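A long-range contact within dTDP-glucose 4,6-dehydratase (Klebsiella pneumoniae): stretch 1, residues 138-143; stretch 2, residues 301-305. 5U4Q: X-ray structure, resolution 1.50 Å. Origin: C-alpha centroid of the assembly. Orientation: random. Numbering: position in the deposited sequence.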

ATOM      1  N   LYS A 138       7.789  10.288 -17.981  1.00 26.79           N
ATOM      2  CA  LYS A 138       7.157  11.458 -18.615  1.00 27.12           C
ATOM      3  C   LYS A 138       7.138  12.637 -17.646  1.00 27.82           C
ATOM      4  O   LYS A 138       6.602  12.516 -16.535  1.00 28.20           O
HETATM    5  N   MSE A 139       7.736  13.760 -18.054  1.00 26.83           N
HETATM    6  CA  MSE A 139       7.769  14.982 -17.239  1.00 27.03           C
HETATM    7  C   MSE A 139       6.843  16.022 -17.824  1.00 28.17           C
HETATM    8  O   MSE A 139       6.641  16.047 -19.040  1.00 29.39           O
ATOM      9  N   PRO A 140       6.232  16.876 -16.993  1.00 24.27           N
ATOM     10  CA  PRO A 140       6.363  16.862 -15.531  1.00 23.29           C
ATOM     11  C   PRO A 140       5.543  15.759 -14.875  1.00 21.39           C
ATOM     12  O   PRO A 140       4.579  15.313 -15.442  1.00 21.78           O
ATOM     13  N   PHE A 141       5.927  15.345 -13.672  1.00 20.61           N
ATOM     14  CA  PHE A 141       5.118  14.396 -12.925  1.00 21.08           C
ATOM     15  C   PHE A 141       3.794  15.064 -12.560  1.00 20.26           C
ATOM     16  O   PHE A 141       3.788  16.135 -11.945  1.00 19.99           O
ATOM     17  N   SER A 142       2.680  14.422 -12.911  1.00 18.26           N
ATOM     18  CA  SER A 142       1.364  14.951 -12.668  1.00 18.84           C
ATOM     19  C   SER A 142       0.523  13.942 -11.897  1.00 17.85           C
ATOM     20  O   SER A 142       0.690  12.721 -12.061  1.00 18.38           O
ATOM     21  N   THR A 143      -0.391  14.430 -11.067  1.00 16.81           N
ATOM     22  CA  THR A 143      -1.299  13.521 -10.390  1.00 16.75           C
ATOM     23  C   THR A 143      -2.259  12.786 -11.357  1.00 18.06           C
ATOM     24  O   THR A 143      -3.011  11.887 -10.950  1.00 18.88           O
ATOM     25  N   THR A 301      14.079  16.474 -14.597  1.00 42.24           N
ATOM     26  CA  THR A 301      12.931  16.180 -13.745  1.00 42.20           C
ATOM     27  C   THR A 301      12.126  17.437 -13.433  1.00 39.19           C
ATOM     28  O   THR A 301      12.695  18.525 -13.308  1.00 40.23           O
ATOM     29  N   SER A 302      10.809  17.268 -13.291  1.00 34.21           N
ATOM     30  CA  SER A 302       9.891  18.375 -12.970  1.00 31.47           C
ATOM     31  C   SER A 302       8.523  17.855 -12.539  1.00 29.13           C
ATOM     32  O   SER A 302       8.153  16.717 -12.835  1.00 26.44           O
ATOM     33  N   ALA A 303       7.784  18.700 -11.835  1.00 28.48           N
ATOM     34  CA  ALA A 303       6.470  18.343 -11.301  1.00 27.06           C
ATOM     35  C   ALA A 303       5.434  19.416 -11.552  1.00 22.73           C
ATOM     36  O   ALA A 303       5.735  20.626 -11.512  1.00 24.76           O
ATOM     37  N   ASP A 304       4.209  18.980 -11.803  1.00 20.11           N
ATOM     38  CA  ASP A 304       3.087  19.883 -12.061  1.00 18.80           C
ATOM     39  C   ASP A 304       2.329  20.197 -10.756  1.00 20.92           C
ATOM     40  O   ASP A 304       1.776  19.290 -10.109  1.00 19.64           O
ATOM     41  N   THR A 305       2.295  21.477 -10.396  1.00 22.16           N
ATOM     42  CA  THR A 305       1.546  21.916  -9.218  1.00 24.10           C
ATOM     43  C   THR A 305       0.395  22.876  -9.556  1.00 24.42           C
ATOM     44  O   THR A 305      -0.099  23.599  -8.663  1.00 24.41           O
TER

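Contacts between segments distant in sequence often combine two features: backbone polar groups pair with each other, and side chains pack around them. Residues 138-143 and 301-305 of this dehydratase illustrate it, although neither stretch belongs to a regular helix or strand. A single bridge joins F141 to A303. The amide N of F141 donates to O of S302 (2.7 Å), and O of F141 accepts from N of D304 (2.9 Å) along a nearly straight N-H...O line. The same F141 O also receives a CA-H...O contact from CA of A303, at 3.5 Å.

Around this polar core, M139, present as selenomethionine, points toward the other stretch. With chi1 and chi2 both m and chi3 t, it brings SE to 3.9 Å from CA of T301 and CE to 4.0 Å from CG2 of T301, whose chi1 is p. Its CB lies 3.6 Å from OG of S302, also a p rotamer. P140, preceded by a cis peptide bond, has a C-gamma endo ring, and its CA-to-CB bond points sideways; its CB packs 3.7 Å from N of D304, and its CG 4.1 Å from CB of D304. The carbonyl of P140 is satisfied within its own stretch, where K138 NZ donates to P140 O at 3.1 Å. F141 also points sideways, with chi1 m.

D304 points toward stretch 1 in the t rotamer, yet its OD2 stays 4.4 Å from OG of S142, likewise t. Water 1 spans that gap, donating to D304 OD2 at 2.7 Å and hydrogen bonding to S142 OG at 2.8 Å. Water 2 makes a second bridge through the backbone: it accepts from N of T143 (3.0 Å) and donates to O of D304 (2.8 Å). Solvent thus extends the pairing where direct contact ends.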

ATOM      1  CB  LYS A 138       5.727  11.133 -19.056  1.00 28.97           C
ATOM      2  CG  LYS A 138       5.025  12.298 -19.755  1.00 29.40           C
ATOM      3  CD  LYS A 138       3.613  12.563 -19.231  1.00 35.23           C
ATOM      4  CE  LYS A 138       3.640  12.835 -17.731  1.00 32.20           C
ATOM      5  NZ  LYS A 138       2.536  13.651 -17.170  1.00 31.19           N
HETATM    6  CB  MSE A 139       9.153  15.607 -17.224  1.00 28.77           C
HETATM    7  CG  MSE A 139      10.219  14.667 -16.702  1.00 28.39           C
HETATM    8 SE   MSE A 139       9.789  14.118 -14.860  1.00 29.86          SE
HETATM    9  CE  MSE A 139      11.220  12.765 -14.714  1.00 30.94           C
ATOM     10  CB  PRO A 140       5.725  18.189 -15.135  1.00 24.52           C
ATOM     11  CG  PRO A 140       4.653  18.371 -16.142  1.00 24.27           C
ATOM     12  CD  PRO A 140       5.284  17.910 -17.438  1.00 24.85           C
ATOM     13  CB  PHE A 141       5.826  13.940 -11.631  1.00 22.32           C
ATOM     14  CG  PHE A 141       7.025  13.051 -11.838  1.00 24.15           C
ATOM     15  CD1 PHE A 141       7.055  12.071 -12.842  1.00 24.33           C
ATOM     16  CD2 PHE A 141       8.097  13.124 -10.962  1.00 27.07           C
ATOM     17  CE1 PHE A 141       8.168  11.234 -12.996  1.00 25.99           C
ATOM     18  CE2 PHE A 141       9.189  12.280 -11.093  1.00 28.75           C
ATOM     19  CZ  PHE A 141       9.226  11.332 -12.110  1.00 25.75           C
ATOM     20  CB  SER A 142       0.677  15.213 -14.032  1.00 19.12           C
ATOM     21  OG  SER A 142      -0.733  15.369 -13.931  1.00 20.95           O
ATOM     22  CB  THR A 143      -2.118  14.241  -9.333  1.00 15.66           C
ATOM     23  OG1 THR A 143      -2.789  15.345  -9.921  1.00 16.95           O
ATOM     24  CG2 THR A 143      -1.238  14.703  -8.177  1.00 17.35           C
ATOM     25  CB  THR A 301      13.369  15.588 -12.399  1.00 45.58           C
ATOM     26  OG1 THR A 301      14.154  16.555 -11.696  1.00 47.55           O
ATOM     27  CG2 THR A 301      14.191  14.322 -12.604  1.00 46.64           C
ATOM     28  CB  SER A 302       9.729  19.329 -14.150  1.00 32.71           C
ATOM     29  OG  SER A 302       9.347  18.634 -15.321  1.00 34.48           O
ATOM     30  CB  ALA A 303       6.583  18.093  -9.808  1.00 26.69           C
ATOM     31  CB  ASP A 304       2.132  19.244 -13.082  1.00 21.69           C
ATOM     32  CG  ASP A 304       0.903  20.119 -13.432  1.00 21.83           C
ATOM     33  OD1 ASP A 304       0.767  21.255 -12.948  1.00 23.89           O
ATOM     34  OD2 ASP A 304       0.059  19.654 -14.235  1.00 25.72           O
ATOM     35  CB  THR A 305       2.472  22.548  -8.177  1.00 25.65           C
ATOM     36  OG1 THR A 305       3.159  23.655  -8.761  1.00 29.57           O
ATOM     37  CG2 THR A 305       3.494  21.546  -7.704  1.00 27.02           C
TER
HETATM   38  O   HOH W   1      -1.598  17.853 -13.118  1.00 21.60           O
HETATM   39  O   HOH W   2      -0.295  17.457 -10.778  1.00 17.58           O